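Local coordinates for ESAT-6-like protein MAB_3112 (Mycobacterium abscessus, PDB 4I0X) that is of unknown function but, as a WXG100-family ESAT-6-like protein, is probably secreted as a complex with its partner MAB_3113, at residues 9-20 / 56-67. The protein carries 4 engineered substitutions. Numbering follows the deposited sequence.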
loop_
_atom_site.group_PDB
_atom_site.type_symbol
_atom_site.label_atom_id
_atom_site.label_comp_id
_atom_site.label_asym_id
_atom_site.label_seq_id
_atom_site.Cartn_x
_atom_site.Cartn_y
_atom_site.Cartn_z
ATOM N N SER A 9 -6.019 -2.222 -16.965
ATOM C CA SER A 9 -4.598 -2.478 -17.061
ATOM C C SER A 9 -3.802 -1.201 -16.842
ATOM O O SER A 9 -2.759 -1.214 -16.188
ATOM C CB SER A 9 -4.234 -3.101 -18.397
ATOM O OG SER A 9 -2.833 -3.315 -18.456
ATOM N N LYS A 10 -4.283 -0.107 -17.406
ATOM C CA LYS A 10 -3.612 1.187 -17.285
ATOM C C LYS A 10 -3.752 1.695 -15.877
ATOM O O LYS A 10 -2.813 2.272 -15.304
ATOM C CB LYS A 10 -4.174 2.209 -18.274
ATOM C CG LYS A 10 -3.903 1.850 -19.716
ATOM C CD LYS A 10 -4.433 2.905 -20.679
ATOM C CE LYS A 10 -3.493 4.092 -20.706
ATOM N NZ LYS A 10 -3.868 5.088 -21.733
ATOM N N PHE A 11 -4.909 1.443 -15.286
ATOM C CA PHE A 11 -5.148 1.899 -13.915
ATOM C C PHE A 11 -4.217 1.178 -12.947
ATOM O O PHE A 11 -3.522 1.807 -12.145
ATOM C CB PHE A 11 -6.593 1.652 -13.542
ATOM C CG PHE A 11 -6.992 2.241 -12.216
ATOM C CD1 PHE A 11 -6.583 1.652 -11.039
ATOM C CD2 PHE A 11 -7.793 3.364 -12.150
ATOM C CE1 PHE A 11 -6.964 2.183 -9.803
ATOM C CE2 PHE A 11 -8.167 3.900 -10.914
ATOM C CZ PHE A 11 -7.747 3.297 -9.753
ATOM N N ALA A 12 -4.185 -0.144 -13.023
ATOM C CA ALA A 12 -3.309 -0.928 -12.155
ATOM C C ALA A 12 -1.817 -0.536 -12.337
ATOM O O ALA A 12 -1.074 -0.420 -11.375
ATOM C CB ALA A 12 -3.508 -2.404 -12.448
ATOM N N ALA A 13 -1.390 -0.350 -13.584
ATOM C CA ALA A 13 -0.017 0.004 -13.875
ATOM C C ALA A 13 0.333 1.368 -13.292
ATOM O O ALA A 13 1.385 1.535 -12.678
ATOM C CB ALA A 13 0.227 0.010 -15.349
ATOM N N SER A 14 -0.561 2.329 -13.468
ATOM C CA SER A 14 -0.348 3.681 -12.931
ATOM C C SER A 14 -0.278 3.674 -11.401
ATOM O O SER A 14 0.575 4.341 -10.811
ATOM C CB SER A 14 -1.460 4.631 -13.401
ATOM O OG SER A 14 -1.191 5.958 -12.986
ATOM N N LEU A 15 -1.183 2.937 -10.759
ATOM C CA LEU A 15 -1.187 2.867 -9.318
ATOM C C LEU A 15 0.104 2.222 -8.825
ATOM O O LEU A 15 0.659 2.660 -7.840
ATOM C CB LEU A 15 -2.404 2.095 -8.827
ATOM C CG LEU A 15 -2.495 1.883 -7.313
ATOM C CD1 LEU A 15 -2.541 3.220 -6.547
ATOM C CD2 LEU A 15 -3.741 1.035 -7.000
ATOM N N ALA A 16 0.569 1.168 -9.507
ATOM C CA ALA A 16 1.862 0.533 -9.187
ATOM C C ALA A 16 3.009 1.551 -9.209
ATOM O O ALA A 16 3.794 1.623 -8.264
ATOM C CB ALA A 16 2.163 -0.656 -10.162
ATOM N N ASP A 17 3.097 2.356 -10.276
ATOM C CA ASP A 17 4.141 3.360 -10.382
ATOM C C ASP A 17 4.085 4.364 -9.221
ATOM O O ASP A 17 5.106 4.701 -8.634
ATOM C CB ASP A 17 4.061 4.141 -11.692
ATOM C CG ASP A 17 4.599 3.354 -12.902
ATOM O OD1 ASP A 17 5.116 2.218 -12.717
ATOM O OD2 ASP A 17 4.487 3.898 -14.036
ATOM N N GLN A 18 2.891 4.832 -8.886
ATOM C CA GLN A 18 2.724 5.768 -7.763
ATOM C C GLN A 18 3.033 5.152 -6.393
ATOM O O GLN A 18 3.614 5.792 -5.536
ATOM C CB GLN A 18 1.302 6.314 -7.769
ATOM C CG GLN A 18 0.982 7.121 -9.013
ATOM C CD GLN A 18 -0.488 7.494 -9.112
ATOM O OE1 GLN A 18 -0.947 8.429 -8.473
ATOM N NE2 GLN A 18 -1.219 6.759 -9.925
ATOM N N MET A 19 2.669 3.891 -6.189
ATOM C CA MET A 19 2.966 3.215 -4.921
ATOM C C MET A 19 4.436 2.975 -4.712
ATOM O O MET A 19 4.956 3.116 -3.586
ATOM C CB MET A 19 2.199 1.906 -4.836
ATOM C CG MET A 19 0.746 2.092 -4.545
ATOM S SD MET A 19 -0.074 0.528 -4.167
ATOM C CE MET A 19 0.907 0.043 -2.730
ATOM N N ARG A 20 5.138 2.673 -5.805
ATOM C CA ARG A 20 6.551 2.447 -5.724
ATOM C C ARG A 20 7.251 3.728 -5.321
ATOM O O ARG A 20 8.100 3.711 -4.393
ATOM C CB ARG A 20 7.140 1.943 -7.052
ATOM C CG ARG A 20 8.608 1.548 -6.916
ATOM C CD ARG A 20 9.217 1.162 -8.247
ATOM N NE ARG A 20 9.948 -0.107 -8.178
ATOM C CZ ARG A 20 11.154 -0.285 -7.628
ATOM N NH1 ARG A 20 11.806 0.724 -7.056
ATOM N NH2 ARG A 20 11.705 -1.497 -7.643
ATOM N N ALA A 56 3.366 -2.832 1.124
ATOM C CA ALA A 56 3.362 -1.962 -0.044
ATOM C C ALA A 56 4.023 -2.642 -1.231
ATOM O O ALA A 56 3.481 -2.658 -2.325
ATOM C CB ALA A 56 4.041 -0.621 0.294
ATOM N N THR A 57 5.164 -3.274 -0.999
ATOM C CA THR A 57 5.833 -4.080 -2.024
ATOM C C THR A 57 4.972 -5.223 -2.603
ATOM O O THR A 57 4.921 -5.430 -3.821
ATOM C CB THR A 57 7.127 -4.660 -1.448
ATOM O OG1 THR A 57 7.917 -3.569 -0.960
ATOM C CG2 THR A 57 7.914 -5.455 -2.494
ATOM N N LYS A 58 4.327 -5.982 -1.728
ATOM C CA LYS A 58 3.446 -7.050 -2.165
ATOM C C LYS A 58 2.276 -6.467 -2.991
ATOM O O LYS A 58 1.851 -7.060 -3.983
ATOM C CB LYS A 58 2.914 -7.832 -0.965
ATOM C CG LYS A 58 3.990 -8.567 -0.176
ATOM C CD LYS A 58 3.414 -9.435 0.959
ATOM C CE LYS A 58 4.499 -9.722 1.999
ATOM N NZ LYS A 58 4.034 -10.489 3.189
ATOM N N VAL A 59 1.746 -5.323 -2.572
ATOM C CA VAL A 59 0.672 -4.693 -3.361
ATOM C C VAL A 59 1.172 -4.315 -4.770
ATOM O O VAL A 59 0.531 -4.593 -5.772
ATOM C CB VAL A 59 0.089 -3.437 -2.651
ATOM C CG1 VAL A 59 -0.818 -2.641 -3.604
ATOM C CG2 VAL A 59 -0.662 -3.820 -1.396
ATOM N N TRP A 60 2.347 -3.702 -4.818
ATOM C CA TRP A 60 2.949 -3.199 -6.052
ATOM C C TRP A 60 3.182 -4.352 -6.995
ATOM O O TRP A 60 2.915 -4.250 -8.180
ATOM C CB TRP A 60 4.313 -2.516 -5.756
ATOM C CG TRP A 60 5.126 -2.197 -6.998
ATOM C CD1 TRP A 60 5.096 -1.029 -7.708
ATOM C CD2 TRP A 60 6.035 -3.053 -7.689
ATOM N NE1 TRP A 60 5.936 -1.094 -8.794
ATOM C CE2 TRP A 60 6.522 -2.331 -8.811
ATOM C CE3 TRP A 60 6.479 -4.360 -7.490
ATOM C CZ2 TRP A 60 7.435 -2.871 -9.708
ATOM C CZ3 TRP A 60 7.394 -4.895 -8.396
ATOM C CH2 TRP A 60 7.856 -4.150 -9.485
ATOM N N ASN A 61 3.669 -5.455 -6.456
ATOM C CA ASN A 61 3.897 -6.663 -7.239
ATOM C C ASN A 61 2.628 -7.268 -7.798
ATOM O O ASN A 61 2.610 -7.759 -8.930
ATOM C CB ASN A 61 4.654 -7.707 -6.430
ATOM C CG ASN A 61 6.168 -7.513 -6.517
ATOM O OD1 ASN A 61 6.782 -7.773 -7.549
ATOM N ND2 ASN A 61 6.763 -7.047 -5.445
ATOM N N ALA A 62 1.570 -7.243 -7.005
ATOM C CA ALA A 62 0.298 -7.808 -7.449
ATOM C C ALA A 62 -0.317 -6.930 -8.530
ATOM O O ALA A 62 -0.846 -7.447 -9.513
ATOM C CB ALA A 62 -0.662 -7.976 -6.284
ATOM N N LEU A 63 -0.219 -5.620 -8.361
ATOM C CA LEU A 63 -0.707 -4.660 -9.358
ATOM C C LEU A 63 0.003 -4.776 -10.698
ATOM O O LEU A 63 -0.619 -4.776 -11.720
ATOM C CB LEU A 63 -0.584 -3.199 -8.864
ATOM C CG LEU A 63 -1.574 -2.835 -7.776
ATOM C CD1 LEU A 63 -1.206 -1.541 -7.130
ATOM C CD2 LEU A 63 -3.014 -2.780 -8.311
ATOM N N THR A 64 1.307 -4.874 -10.667
ATOM C CA THR A 64 2.107 -5.046 -11.846
ATOM C C THR A 64 1.787 -6.333 -12.572
ATOM O O THR A 64 1.715 -6.353 -13.788
ATOM C CB THR A 64 3.598 -5.046 -11.436
ATOM O OG1 THR A 64 3.937 -3.736 -10.942
ATOM C CG2 THR A 64 4.457 -5.384 -12.572
ATOM N N ASP A 65 1.635 -7.414 -11.822
ATOM C CA ASP A 65 1.250 -8.695 -12.407
ATOM C C ASP A 65 -0.084 -8.599 -13.114
ATOM O O ASP A 65 -0.184 -8.967 -14.253
ATOM C CB ASP A 65 1.178 -9.797 -11.347
ATOM C CG ASP A 65 2.523 -10.099 -10.727
ATOM O OD1 ASP A 65 3.560 -9.717 -11.318
ATOM O OD2 ASP A 65 2.540 -10.725 -9.642
ATOM N N ILE A 66 -1.125 -8.123 -12.449
ATOM C CA ILE A 66 -2.420 -8.125 -13.116
ATOM C C ILE A 66 -2.393 -7.126 -14.271
ATOM O O ILE A 66 -3.023 -7.345 -15.284
ATOM C CB ILE A 66 -3.596 -7.814 -12.128
ATOM C CG1 ILE A 66 -4.962 -8.188 -12.707
ATOM C CG2 ILE A 66 -3.622 -6.354 -11.769
ATOM C CD1 ILE A 66 -5.033 -9.525 -13.318
ATOM N N ALA A 67 -1.689 -6.016 -14.108
ATOM C CA ALA A 67 -1.607 -5.028 -15.199
ATOM C C ALA A 67 -1.031 -5.682 -16.440
ATOM O O ALA A 67 -1.551 -5.517 -17.524
ATOM C CB ALA A 67 -0.772 -3.818 -14.783
HETATM O O HOH W 1 6.058 0.419 -11.085
#
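With chi1 at 169°, W60 sends its indole back from helix 40-72 toward A16 and R20 of helix 4-32; R20, its CG likewise trans to the backbone N, runs out past the ring and then bends at chi3, which lays NE over one face. Both helices belong to the antiparallel helical hairpin of the WXG100 fold; the local axes run 151° apart and approach to 8.1 Å. Small residues permit that closeness: A12, A16 and A67 all aim their CB atoms at the opposite helix, and A12 CB lies 3.9 Å from A67 CB. L63 is the knob in a hole formed by A12, L15, A16 and M19, its CD1 reaching L15 CD2 at 3.6 Å. M19, bent at chi3, crosses V59 at about a right angle, and M19 CE sits 3.3 Å from V59 CG1, tighter than the usual carbon-carbon contact. Beyond this layer V59 also packs on A68 of the MAB_3113 chain, so the hairpin core adjoins the heterodimer interface.

The indole is bounded on both faces. T64 OG1, which donates to W60 O, sits over the ring centre, while R20 NE lies 3.7 Å above the opposite face, offset toward the rim. Guanidinium and ring planes stand nearly perpendicular, and R20 CZ is far enough from the six-membered ring that any cation-pi attraction is weak. At the indole edge, A16 O lies in the ring plane, 3.0 Å from W60 CD1. A water accepts from W60 NE1 and donates to D17 OD1, tying the indole N-H to helix 4-32. Toward the other end of the contact, one direct hydrogen bond joins 9-20 to 56-67: S9 OG donates to A67 O over 2.7 Å, with the donor 26° off the plane of that carbonyl.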